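Side-chain contacts in putative isomerase (Streptomyces coelicolor A3, PDB 2OQH), which is a putative isomerase of the enolase superfamily that probably acts on sugar acids, perhaps dehydrating D-glucarate: residues Ile323-Tyr328 / Gly343-Pro348; Asp126-Thr131 / Ala308-Val313. All blocks are in the same frame, centred on the assembly; numbering follows the deposited sequence.

Both contacts are buried and lie on the same side of the protein's centre, their own centres about 6 Å apart. Strand 127-134 of contact 2 pairs with both strands of contact 1, 323-324 and 344-346. Contact 2 packs that strand directly on helix 303-315. Contact 1 joins the two partner strands' segments beside it, and its L345 also touches L310 of the helix. The chemistry differs. Contact 2 is purely aliphatic across its segments. Contact 1 adds an aromatic ring and a polar turn. Backbone bonds tie the two together: V128 N lies 2.8 Å from L345 O, and I323 N lies 2.9 Å from P129 O.

Contact 1. Residues Ile323-Tyr328 / Gly343-Pro348; sequences IDSMYY and GRLRVP
The hydroxyl oxygen of S325, whose OG is 4.2 Å from L345 CD1, accepts a hydrogen bond from the backbone N of Y327. The distance from S325 OG to Y327 N is 3.2 Å and the N-H...O angle is 155°. The bond closes an ST turn. It ties the S325 side chain to the backbone two residues on, where the 3-10 segment of Y327 and Y328 lies, and helps fix the backbone from which the Y327 ring leaves.

No hydrogen bond crosses between 323-328 and 343-348. Contact across them is mainly between Y327 and L345. The methyl CD2 of L345 lies 3.6 Å from Y327 CD2 and 3.8 Å from Y327 CE2. It approaches the ring obliquely, at the CD2-CE2 bond. Y327 holds CG anti to its own N (chi1 -175°), which sends the ring toward L345. The two methyls of L345 divide the work: CD2 goes to the ring and CD1 to the serine.

Both segments belong to the TIM-barrel domain of the enolase superfamily. Strand 323-324 pairs in parallel with 127-134, as the last and first strands do where the barrel closes. Strand 344-346 runs antiparallel to 127-134. L345 bonds to V128 through its backbone, while its side chain touches T306 and L310 of helix 303-315. Y327 also touches T306.

The polar end of Y327 is held further along the chain: its OH is hydrogen-bonded with the backbone N of L338. H330 stacks on the ring.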
# COMPACT_ATOMS: atom_id res chain seq x y z
N ILE A 323 -1.19 -5.87 -7.13
CA ILE A 323 -0.81 -5.17 -5.90
C ILE A 323 -1.53 -5.69 -4.67
O ILE A 323 -2.53 -6.40 -4.78
CB ILE A 323 -1.12 -3.65 -5.99
CG1 ILE A 323 -2.64 -3.44 -6.03
CG2 ILE A 323 -0.46 -3.05 -7.22
CD1 ILE A 323 -3.08 -1.98 -5.92
N ASP A 324 -1.00 -5.34 -3.50
CA ASP A 324 -1.61 -5.70 -2.23
C ASP A 324 -2.68 -4.65 -2.01
O ASP A 324 -2.44 -3.46 -2.21
CB ASP A 324 -0.61 -5.64 -1.07
CG ASP A 324 0.23 -6.90 -0.95
OD1 ASP A 324 -0.06 -7.88 -1.66
OD2 ASP A 324 1.18 -6.90 -0.13
N SER A 325 -3.87 -5.07 -1.62
CA SER A 325 -4.94 -4.11 -1.40
C SER A 325 -6.02 -4.70 -0.54
O SER A 325 -6.58 -5.74 -0.87
CB SER A 325 -5.55 -3.66 -2.73
OG SER A 325 -6.69 -2.84 -2.51
N MSE A 326 -6.30 -4.04 0.58
CA MSE A 326 -7.35 -4.53 1.46
C MSE A 326 -8.64 -3.80 1.13
O MSE A 326 -9.57 -3.77 1.94
CB MSE A 326 -6.97 -4.30 2.93
CG MSE A 326 -5.90 -5.26 3.46
SE MSE A 326 -5.91 -7.01 2.58
CE MSE A 326 -4.27 -6.78 1.57
N TYR A 327 -8.69 -3.22 -0.07
CA TYR A 327 -9.87 -2.48 -0.51
C TYR A 327 -11.10 -3.36 -0.68
O TYR A 327 -12.23 -2.86 -0.63
CB TYR A 327 -9.59 -1.75 -1.84
CG TYR A 327 -10.75 -0.87 -2.28
CD1 TYR A 327 -11.10 0.27 -1.55
CD2 TYR A 327 -11.51 -1.18 -3.40
CE1 TYR A 327 -12.20 1.06 -1.92
CE2 TYR A 327 -12.62 -0.39 -3.78
CZ TYR A 327 -12.95 0.73 -3.03
OH TYR A 327 -14.04 1.51 -3.38
N TYR A 328 -10.92 -4.66 -0.88
CA TYR A 328 -12.08 -5.52 -1.04
C TYR A 328 -12.81 -5.75 0.28
O TYR A 328 -13.86 -6.39 0.32
CB TYR A 328 -11.70 -6.87 -1.68
CG TYR A 328 -10.69 -7.71 -0.92
CD1 TYR A 328 -11.05 -8.42 0.23
CD2 TYR A 328 -9.38 -7.81 -1.37
CE1 TYR A 328 -10.12 -9.22 0.91
CE2 TYR A 328 -8.44 -8.61 -0.70
CZ TYR A 328 -8.81 -9.30 0.44
OH TYR A 328 -7.88 -10.10 1.07
N GLY A 343 -11.29 -9.47 -9.54
CA GLY A 343 -9.92 -9.31 -9.06
C GLY A 343 -9.12 -8.11 -9.54
O GLY A 343 -7.90 -8.04 -9.32
N ARG A 344 -9.78 -7.14 -10.16
CA ARG A 344 -9.08 -5.95 -10.66
C ARG A 344 -9.83 -4.66 -10.33
O ARG A 344 -11.07 -4.63 -10.29
CB ARG A 344 -8.90 -6.05 -12.18
CG ARG A 344 -8.32 -7.36 -12.68
CD ARG A 344 -8.03 -7.29 -14.18
NE ARG A 344 -9.24 -7.01 -14.95
CZ ARG A 344 -9.25 -6.65 -16.24
NH1 ARG A 344 -8.11 -6.53 -16.92
NH2 ARG A 344 -10.41 -6.44 -16.85
N LEU A 345 -9.08 -3.58 -10.10
CA LEU A 345 -9.67 -2.28 -9.80
C LEU A 345 -9.50 -1.40 -11.02
O LEU A 345 -8.44 -1.40 -11.65
CB LEU A 345 -8.96 -1.62 -8.61
CG LEU A 345 -9.31 -2.14 -7.22
CD1 LEU A 345 -8.29 -1.64 -6.21
CD2 LEU A 345 -10.70 -1.68 -6.83
N ARG A 346 -10.54 -0.66 -11.38
CA ARG A 346 -10.45 0.21 -12.53
C ARG A 346 -9.97 1.58 -12.05
O ARG A 346 -10.40 2.06 -11.01
CB ARG A 346 -11.81 0.34 -13.23
CG ARG A 346 -11.77 1.15 -14.52
CD ARG A 346 -13.06 1.01 -15.30
NE ARG A 346 -14.18 1.63 -14.60
CZ ARG A 346 -15.46 1.39 -14.87
NH1 ARG A 346 -15.78 0.52 -15.82
NH2 ARG A 346 -16.41 2.02 -14.18
N VAL A 347 -9.08 2.19 -12.82
CA VAL A 347 -8.55 3.50 -12.46
C VAL A 347 -9.58 4.59 -12.75
O VAL A 347 -10.03 4.74 -13.89
CB VAL A 347 -7.28 3.81 -13.27
CG1 VAL A 347 -6.62 5.06 -12.72
CG2 VAL A 347 -6.32 2.63 -13.21
N PRO A 348 -9.98 5.36 -11.71
CA PRO A 348 -10.96 6.44 -11.86
C PRO A 348 -10.62 7.33 -13.05
O PRO A 348 -9.45 7.42 -13.45
CB PRO A 348 -10.88 7.17 -10.52
CG PRO A 348 -10.65 6.03 -9.57
CD PRO A 348 -9.60 5.19 -10.30

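Contact 2. Residues Asp126-Thr131 / Ala308-Val313; sequences DEVPIT and AHLAVV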
# COMPACT_ATOMS: atom_id res chain seq x y z
N ASP A 126 -5.10 0.30 -17.68
CA ASP A 126 -6.34 0.84 -17.11
C ASP A 126 -6.95 -0.02 -16.02
O ASP A 126 -7.83 0.44 -15.28
CB ASP A 126 -7.36 1.07 -18.23
CG ASP A 126 -7.77 -0.22 -18.92
OD1 ASP A 126 -6.88 -1.05 -19.20
OD2 ASP A 126 -8.99 -0.40 -19.18
N GLU A 127 -6.48 -1.26 -15.90
CA GLU A 127 -6.97 -2.18 -14.89
C GLU A 127 -5.83 -2.59 -13.96
O GLU A 127 -4.73 -2.90 -14.41
CB GLU A 127 -7.57 -3.42 -15.55
CG GLU A 127 -8.86 -3.16 -16.29
CD GLU A 127 -9.94 -2.59 -15.39
OE1 GLU A 127 -10.16 -3.16 -14.30
OE2 GLU A 127 -10.57 -1.57 -15.76
N VAL A 128 -6.12 -2.58 -12.66
CA VAL A 128 -5.12 -2.92 -11.66
C VAL A 128 -5.47 -4.15 -10.83
O VAL A 128 -6.30 -4.08 -9.93
CB VAL A 128 -4.91 -1.76 -10.67
CG1 VAL A 128 -3.87 -2.15 -9.64
CG2 VAL A 128 -4.49 -0.52 -11.43
N PRO A 129 -4.82 -5.29 -11.12
CA PRO A 129 -5.07 -6.54 -10.38
C PRO A 129 -4.68 -6.41 -8.91
O PRO A 129 -3.72 -5.72 -8.56
CB PRO A 129 -4.18 -7.55 -11.11
CG PRO A 129 -4.03 -6.97 -12.48
CD PRO A 129 -3.85 -5.51 -12.20
N ILE A 130 -5.44 -7.06 -8.03
CA ILE A 130 -5.12 -7.02 -6.61
C ILE A 130 -4.92 -8.42 -6.05
O ILE A 130 -5.23 -9.40 -6.71
CB ILE A 130 -6.21 -6.28 -5.79
CG1 ILE A 130 -7.55 -7.01 -5.87
CG2 ILE A 130 -6.34 -4.85 -6.30
CD1 ILE A 130 -8.59 -6.45 -4.95
N THR A 131 -4.39 -8.49 -4.84
CA THR A 131 -4.08 -9.75 -4.18
C THR A 131 -5.02 -10.12 -3.04
O THR A 131 -5.53 -9.25 -2.32
CB THR A 131 -2.66 -9.68 -3.59
OG1 THR A 131 -1.76 -9.21 -4.61
CG2 THR A 131 -2.21 -11.04 -3.09
N ALA A 308 -5.53 7.25 -5.19
CA ALA A 308 -4.20 7.81 -5.41
C ALA A 308 -3.26 6.71 -5.90
O ALA A 308 -2.49 6.91 -6.84
CB ALA A 308 -3.68 8.43 -4.13
N HIS A 309 -3.33 5.54 -5.26
CA HIS A 309 -2.49 4.42 -5.65
C HIS A 309 -2.77 3.94 -7.07
O HIS A 309 -1.85 3.61 -7.82
CB HIS A 309 -2.67 3.26 -4.67
CG HIS A 309 -1.77 3.33 -3.48
ND1 HIS A 309 -0.73 4.23 -3.39
CD2 HIS A 309 -1.70 2.57 -2.36
CE1 HIS A 309 -0.06 4.02 -2.27
NE2 HIS A 309 -0.63 3.02 -1.63
N LEU A 310 -4.05 3.92 -7.44
CA LEU A 310 -4.45 3.48 -8.77
C LEU A 310 -3.88 4.40 -9.84
O LEU A 310 -3.52 3.94 -10.92
CB LEU A 310 -5.98 3.44 -8.87
CG LEU A 310 -6.62 2.36 -7.99
CD1 LEU A 310 -8.14 2.49 -7.97
CD2 LEU A 310 -6.20 1.01 -8.53
N ALA A 311 -3.79 5.69 -9.54
CA ALA A 311 -3.24 6.65 -10.50
C ALA A 311 -1.75 6.36 -10.68
O ALA A 311 -1.22 6.43 -11.79
CB ALA A 311 -3.43 8.08 -9.99
N VAL A 312 -1.08 6.01 -9.59
CA VAL A 312 0.33 5.70 -9.67
C VAL A 312 0.56 4.44 -10.49
O VAL A 312 1.35 4.44 -11.42
CB VAL A 312 0.95 5.56 -8.28
CG1 VAL A 312 2.41 5.15 -8.39
CG2 VAL A 312 0.84 6.89 -7.53
N VAL A 313 -0.15 3.36 -10.15
CA VAL A 313 0.01 2.11 -10.87
C VAL A 313 -0.28 2.29 -12.36
O VAL A 313 0.48 1.83 -13.22
CB VAL A 313 -0.93 1.01 -10.31
CG1 VAL A 313 -0.83 -0.24 -11.18
CG2 VAL A 313 -0.55 0.68 -8.88
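V128 faces helix 303-315 and meets two residues of it, L310 and V313. Its methyl CG2 sits between them, 3.7 Å from L310 CD2 and 3.7 Å from V313 CG1. The second methyl of V128, CG1, is a little further away, at 3.9 Å from V313 CG1. V128 and V313 approach tip to tip. L310 comes in at a slant and offers CD2, which also reaches V128 CB at 3.7 Å. V313 CG1 stands anti to its own N (chi1 174°), and this points that methyl at V128.

L310 and V313 are three residues apart, so they are almost one turn apart and lie on the same helix face. This is the usual way a TIM barrel packs an outer helix on its strands, here strand 127-134 in the barrel of the enolase superfamily. I323 of the adjacent strand touches both V128 and V313 and extends the apolar patch. L345, on strand 344-346, touches L310.

Toward the surface the contact thins out. E127, just before V128, turns away from the helix and has its side chain against R344 and R346. D126 is exposed and its CB also points away from the helix.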